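Local coordinates for probable TonB-dependent siderophore receptor PiuA (Acinetobacter baumannii, PDB 5FP1), which probably takes part in the first step of iron uptake by binding iron-chelating siderophores at the outer membrane, at residues A[616-630]-A[642-656]. Residues are numbered along the deposited sequence; the frame is centred on the assembly and turned at random.
Sequences NQMPNVPKQAATLWT and AGAVYSDKVYGDVAN. With C8E ((hydroxyethyloxy)tri(ethyloxy)octane), chain I.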
loop_
_atom_site.group_PDB
_atom_site.type_symbol
_atom_site.label_atom_id
_atom_site.label_comp_id
_atom_site.label_asym_id
_atom_site.label_seq_id
_atom_site.Cartn_x
_atom_site.Cartn_y
_atom_site.Cartn_z
ATOM N N ASN A 616 23.427 2.389 -10.513
ATOM C CA ASN A 616 23.077 2.931 -9.210
ATOM C C ASN A 616 22.029 2.070 -8.484
ATOM O O ASN A 616 21.390 1.201 -9.067
ATOM C CB ASN A 616 22.566 4.416 -9.316
ATOM C CG ASN A 616 23.714 5.426 -9.288
ATOM O OD1 ASN A 616 24.880 5.042 -9.283
ATOM N ND2 ASN A 616 23.396 6.698 -9.265
ATOM N N GLN A 617 21.891 2.312 -7.194
ATOM C CA GLN A 617 20.884 1.647 -6.392
ATOM C C GLN A 617 19.525 2.221 -6.775
ATOM O O GLN A 617 19.404 3.415 -7.049
ATOM C CB GLN A 617 21.178 1.881 -4.900
ATOM C CG GLN A 617 20.311 1.070 -3.944
ATOM C CD GLN A 617 20.768 1.248 -2.518
ATOM O OE1 GLN A 617 21.929 1.558 -2.287
ATOM N NE2 GLN A 617 19.865 1.110 -1.563
ATOM N N MET A 618 18.503 1.374 -6.797
ATOM C CA MET A 618 17.157 1.854 -7.021
ATOM C C MET A 618 16.644 2.656 -5.820
ATOM O O MET A 618 16.874 2.289 -4.650
ATOM C CB MET A 618 16.209 0.683 -7.311
ATOM C CG MET A 618 16.506 -0.015 -8.631
ATOM S SD MET A 618 15.557 -1.530 -8.898
ATOM C CE MET A 618 13.901 -0.837 -8.980
ATOM N N PRO A 619 15.916 3.733 -6.104
ATOM C CA PRO A 619 15.259 4.465 -5.034
ATOM C C PRO A 619 14.166 3.660 -4.373
ATOM O O PRO A 619 13.658 2.676 -4.940
ATOM C CB PRO A 619 14.641 5.687 -5.744
ATOM C CG PRO A 619 14.655 5.391 -7.201
ATOM C CD PRO A 619 15.567 4.222 -7.452
ATOM N N ASN A 620 13.825 4.065 -3.157
ATOM C CA ASN A 620 12.741 3.465 -2.430
ATOM C C ASN A 620 12.961 1.971 -2.168
ATOM O O ASN A 620 12.001 1.204 -2.061
ATOM C CB ASN A 620 11.429 3.736 -3.171
ATOM C CG ASN A 620 11.288 5.201 -3.575
ATOM O OD1 ASN A 620 11.211 5.529 -4.758
ATOM N ND2 ASN A 620 11.341 6.092 -2.597
ATOM N N VAL A 621 14.225 1.573 -2.068
ATOM C CA VAL A 621 14.568 0.233 -1.599
ATOM C C VAL A 621 15.853 0.159 -0.796
ATOM O O VAL A 621 16.938 0.565 -1.233
ATOM C CB VAL A 621 14.505 -0.872 -2.710
ATOM C CG1 VAL A 621 15.013 -0.395 -4.022
ATOM C CG2 VAL A 621 15.305 -2.107 -2.306
ATOM N N PRO A 622 15.738 -0.357 0.428
ATOM C CA PRO A 622 16.915 -0.492 1.269
ATOM C C PRO A 622 17.685 -1.749 0.926
ATOM O O PRO A 622 17.089 -2.759 0.529
ATOM C CB PRO A 622 16.328 -0.630 2.660
ATOM C CG PRO A 622 15.013 -1.356 2.420
ATOM C CD PRO A 622 14.523 -0.849 1.088
ATOM N N LYS A 623 19.000 -1.706 1.103
ATOM C CA LYS A 623 19.809 -2.895 0.859
ATOM C C LYS A 623 19.488 -4.010 1.855
ATOM O O LYS A 623 19.574 -5.197 1.518
ATOM C CB LYS A 623 21.292 -2.546 0.952
ATOM C CG LYS A 623 22.184 -3.475 0.156
ATOM C CD LYS A 623 23.529 -2.829 -0.129
ATOM C CE LYS A 623 23.402 -1.691 -1.122
ATOM N NZ LYS A 623 24.596 -0.801 -1.053
ATOM N N GLN A 624 19.176 -3.619 3.085
ATOM C CA GLN A 624 18.785 -4.558 4.149
ATOM C C GLN A 624 17.649 -3.964 4.939
ATOM O O GLN A 624 17.593 -2.742 5.114
ATOM C CB GLN A 624 19.933 -4.809 5.140
ATOM C CG GLN A 624 21.116 -5.537 4.561
ATOM C CD GLN A 624 22.043 -6.020 5.656
ATOM O OE1 GLN A 624 21.850 -7.096 6.216
ATOM N NE2 GLN A 624 23.038 -5.208 5.984
ATOM N N ALA A 625 16.780 -4.831 5.448
ATOM C CA ALA A 625 15.761 -4.450 6.400
ATOM C C ALA A 625 15.329 -5.661 7.251
ATOM O O ALA A 625 15.474 -6.808 6.824
ATOM C CB ALA A 625 14.571 -3.845 5.666
ATOM N N ALA A 626 14.793 -5.409 8.439
ATOM C CA ALA A 626 14.353 -6.498 9.316
ATOM C C ALA A 626 13.320 -6.020 10.297
ATOM O O ALA A 626 13.330 -4.852 10.688
ATOM C CB ALA A 626 15.536 -7.106 10.062
ATOM N N THR A 627 12.396 -6.905 10.675
ATOM C CA THR A 627 11.417 -6.570 11.675
ATOM C C THR A 627 11.253 -7.751 12.619
ATOM O O THR A 627 11.445 -8.936 12.253
ATOM C CB THR A 627 10.028 -6.209 11.113
ATOM O OG1 THR A 627 9.418 -7.373 10.556
ATOM C CG2 THR A 627 10.093 -5.085 10.020
ATOM N N LEU A 628 10.863 -7.411 13.822
ATOM C CA LEU A 628 10.634 -8.417 14.879
ATOM C C LEU A 628 9.520 -7.936 15.780
ATOM O O LEU A 628 9.532 -6.781 16.238
ATOM C CB LEU A 628 11.914 -8.646 15.662
ATOM C CG LEU A 628 11.774 -9.430 16.980
ATOM C CD1 LEU A 628 11.470 -10.866 16.679
ATOM C CD2 LEU A 628 13.062 -9.331 17.784
ATOM N N TRP A 629 8.546 -8.817 16.006
ATOM C CA TRP A 629 7.547 -8.632 17.042
ATOM C C TRP A 629 7.486 -9.917 17.847
ATOM O O TRP A 629 7.333 -10.990 17.276
ATOM C CB TRP A 629 6.181 -8.361 16.449
ATOM C CG TRP A 629 5.157 -8.166 17.493
ATOM C CD1 TRP A 629 4.188 -9.037 17.863
ATOM C CD2 TRP A 629 5.023 -7.028 18.348
ATOM N NE1 TRP A 629 3.448 -8.519 18.895
ATOM C CE2 TRP A 629 3.940 -7.282 19.213
ATOM C CE3 TRP A 629 5.718 -5.818 18.471
ATOM C CZ2 TRP A 629 3.536 -6.376 20.191
ATOM C CZ3 TRP A 629 5.309 -4.911 19.442
ATOM C CH2 TRP A 629 4.228 -5.200 20.293
ATOM N N THR A 630 7.617 -9.807 19.163
ATOM C CA THR A 630 7.539 -10.974 20.008
ATOM C C THR A 630 6.807 -10.672 21.313
ATOM O O THR A 630 6.918 -9.565 21.856
ATOM C CB THR A 630 8.936 -11.578 20.241
ATOM O OG1 THR A 630 8.792 -12.850 20.895
ATOM C CG2 THR A 630 9.836 -10.656 21.032
ATOM N N ALA A 642 7.289 -6.824 22.568
ATOM C CA ALA A 642 8.379 -5.973 22.161
ATOM C C ALA A 642 8.592 -6.101 20.651
ATOM O O ALA A 642 8.516 -7.197 20.087
ATOM C CB ALA A 642 9.661 -6.351 22.879
ATOM N N GLY A 643 8.900 -4.972 20.019
ATOM C CA GLY A 643 9.177 -4.950 18.589
ATOM C C GLY A 643 10.377 -4.127 18.250
ATOM O O GLY A 643 10.758 -3.197 18.991
ATOM N N ALA A 644 10.993 -4.472 17.130
ATOM C CA ALA A 644 12.064 -3.688 16.550
ATOM C C ALA A 644 11.851 -3.685 15.038
ATOM O O ALA A 644 11.545 -4.725 14.461
ATOM C CB ALA A 644 13.421 -4.287 16.877
ATOM N N VAL A 645 12.008 -2.517 14.425
ATOM C CA VAL A 645 11.951 -2.322 12.963
ATOM C C VAL A 645 13.254 -1.644 12.538
ATOM O O VAL A 645 13.595 -0.575 13.055
ATOM C CB VAL A 645 10.735 -1.423 12.588
ATOM C CG1 VAL A 645 10.739 -1.050 11.111
ATOM C CG2 VAL A 645 9.438 -2.150 12.913
ATOM N N TYR A 646 13.978 -2.273 11.614
ATOM C CA TYR A 646 15.213 -1.769 11.094
ATOM C C TYR A 646 15.129 -1.608 9.578
ATOM O O TYR A 646 14.644 -2.478 8.872
ATOM C CB TYR A 646 16.364 -2.732 11.403
ATOM C CG TYR A 646 17.541 -2.552 10.489
ATOM C CD1 TYR A 646 18.405 -1.462 10.623
ATOM C CD2 TYR A 646 17.801 -3.469 9.480
ATOM C CE1 TYR A 646 19.480 -1.292 9.761
ATOM C CE2 TYR A 646 18.876 -3.318 8.641
ATOM C CZ TYR A 646 19.714 -2.239 8.781
ATOM O OH TYR A 646 20.763 -2.131 7.902
ATOM N N SER A 647 15.684 -0.524 9.090
ATOM C CA SER A 647 15.918 -0.350 7.656
ATOM C C SER A 647 17.266 0.281 7.421
ATOM O O SER A 647 17.683 1.179 8.162
ATOM C CB SER A 647 14.843 0.542 7.049
ATOM O OG SER A 647 15.030 0.666 5.629
ATOM N N ASP A 648 17.952 -0.162 6.384
ATOM C CA ASP A 648 19.122 0.565 5.908
ATOM C C ASP A 648 18.643 1.875 5.250
ATOM O O ASP A 648 17.427 2.131 5.118
ATOM C CB ASP A 648 19.878 -0.287 4.931
ATOM C CG ASP A 648 21.346 0.139 4.760
ATOM O OD1 ASP A 648 21.829 1.105 5.396
ATOM O OD2 ASP A 648 22.001 -0.515 3.959
ATOM N N LYS A 649 19.593 2.693 4.838
ATOM C CA LYS A 649 19.286 3.931 4.132
ATOM C C LYS A 649 18.515 3.722 2.838
ATOM O O LYS A 649 18.598 2.665 2.197
ATOM C CB LYS A 649 20.562 4.721 3.881
ATOM C CG LYS A 649 21.510 4.130 2.886
ATOM C CD LYS A 649 22.556 5.190 2.550
ATOM C CE LYS A 649 23.718 4.606 1.782
ATOM N NZ LYS A 649 24.645 5.686 1.345
ATOM N N VAL A 650 17.719 4.724 2.471
ATOM C CA VAL A 650 16.898 4.635 1.272
ATOM C C VAL A 650 17.152 5.851 0.432
ATOM O O VAL A 650 17.070 6.974 0.951
ATOM C CB VAL A 650 15.398 4.546 1.625
ATOM C CG1 VAL A 650 14.529 4.692 0.388
ATOM C CG2 VAL A 650 15.112 3.213 2.310
ATOM N N TYR A 651 17.444 5.649 -0.856
ATOM C CA TYR A 651 17.566 6.770 -1.796
ATOM C C TYR A 651 16.220 7.215 -2.344
ATOM O O TYR A 651 15.343 6.401 -2.631
ATOM C CB TYR A 651 18.489 6.435 -2.960
ATOM C CG TYR A 651 19.949 6.323 -2.545
ATOM C CD1 TYR A 651 20.710 7.455 -2.323
ATOM C CD2 TYR A 651 20.546 5.084 -2.344
ATOM C CE1 TYR A 651 22.030 7.368 -1.896
ATOM C CE2 TYR A 651 21.884 4.985 -1.978
ATOM C CZ TYR A 651 22.619 6.128 -1.752
ATOM O OH TYR A 651 23.947 6.041 -1.357
ATOM N N GLY A 652 16.094 8.514 -2.550
ATOM C CA GLY A 652 14.957 9.060 -3.251
ATOM C C GLY A 652 15.152 9.150 -4.745
ATOM O O GLY A 652 14.181 9.057 -5.496
ATOM N N ASP A 653 16.389 9.329 -5.197
ATOM C CA ASP A 653 16.604 9.637 -6.603
ATOM C C ASP A 653 17.520 8.650 -7.374
ATOM O O ASP A 653 18.345 7.965 -6.793
ATOM C CB ASP A 653 17.155 11.061 -6.740
ATOM C CG ASP A 653 18.496 11.247 -6.051
ATOM O OD1 ASP A 653 18.839 10.480 -5.108
ATOM O OD2 ASP A 653 19.208 12.207 -6.432
ATOM N N VAL A 654 17.331 8.632 -8.694
ATOM C CA VAL A 654 18.120 7.848 -9.631
ATOM C C VAL A 654 19.593 8.197 -9.489
ATOM O O VAL A 654 20.461 7.315 -9.481
ATOM C CB VAL A 654 17.607 8.075 -11.077
ATOM C CG1 VAL A 654 18.622 7.593 -12.105
ATOM C CG2 VAL A 654 16.279 7.349 -11.260
ATOM N N ALA A 655 19.876 9.473 -9.274
ATOM C CA ALA A 655 21.256 9.920 -9.137
ATOM C C ALA A 655 21.894 9.470 -7.831
ATOM O O ALA A 655 23.101 9.600 -7.669
ATOM C CB ALA A 655 21.338 11.441 -9.272
ATOM N N ASN A 656 21.085 8.998 -6.880
ATOM C CA ASN A 656 21.559 8.545 -5.582
ATOM C C ASN A 656 22.301 9.695 -4.844
ATOM O O ASN A 656 23.378 9.486 -4.291
ATOM C CB ASN A 656 22.513 7.326 -5.650
ATOM C CG ASN A 656 21.842 5.983 -6.028
ATOM O OD1 ASN A 656 22.527 4.959 -6.047
ATOM N ND2 ASN A 656 20.555 5.974 -6.341
HETATM C C1 C8E I . 18.143 -9.577 11.906
HETATM C C2 C8E I . 19.543 -8.998 11.860
HETATM C C3 C8E I . 19.556 -7.523 11.468
HETATM C C4 C8E I . 20.624 -7.272 10.407
HETATM C C5 C8E I . 21.123 -5.830 10.396
HETATM C C6 C8E I . 22.616 -5.822 10.087
HETATM C C7 C8E I . 23.150 -4.429 9.783
HETATM C C8 C8E I . 24.483 -4.539 9.051
HETATM O O9 C8E I . 24.811 -3.276 8.481
HETATM O O HOH W 1 20.442 0.823 1.348
HETATM O O HOH W 2 17.083 3.022 -2.120
HETATM O O HOH W 3 11.740 7.994 -5.667
HETATM O O HOH W 4 23.630 -2.568 4.528
#
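Ala626 and Tyr646 form a hydrogen-bonded pair in an antiparallel beta hairpin of the TonB-dependent receptor barrel, each N-H reaching the other's carbonyl, with Tyr646 N to Ala626 O at 2.8 Å. Leu628 with Ala644 and Thr630 with Ala642 repeat this pattern, and Asp648 N adds a bond to Gln624 O. Tyr646, Ala626 and Leu628 share one face of the ladder, where C5 of the detergent tail lies 3.8 Å from Tyr646 CE2, as suits a lipid-facing surface. On the opposite face, toward the plug, Thr627 OG1 bonds Thr66 O and Trp629 NE1 bonds Asp54 OD2. Trp629 CE3 packs 3.6 Å from Gly643 CA, the glycine's bare backbone lying against the indole.

Beyond Asp648 the regular pairing stops; Pro619 and Pro622 have no N-H to give, and waters and side chains bridge the strands. One water accepts from Gln617 NE2 and Lys623 N and donates to Lys649 O; another accepts from Tyr651 N and donates to Met618 O and Val621 O. Asn620 N binds Tyr651 O at 2.8 Å. With CG anti to N (chi1 -172°) and an extended chain, Gln617 brings its amide perpendicular to the Tyr651 ring edge. Asn616 ND2 bonds Val654 O, its amide stacked on that of Asn656. Asparagine suits position 656 because its amide both accepts and donates: Asn656 OD1 takes Gln617 N at 3.0 Å, and Asn656 ND2 reaches Gln617 O at 2.9 Å, nearly straight (175°).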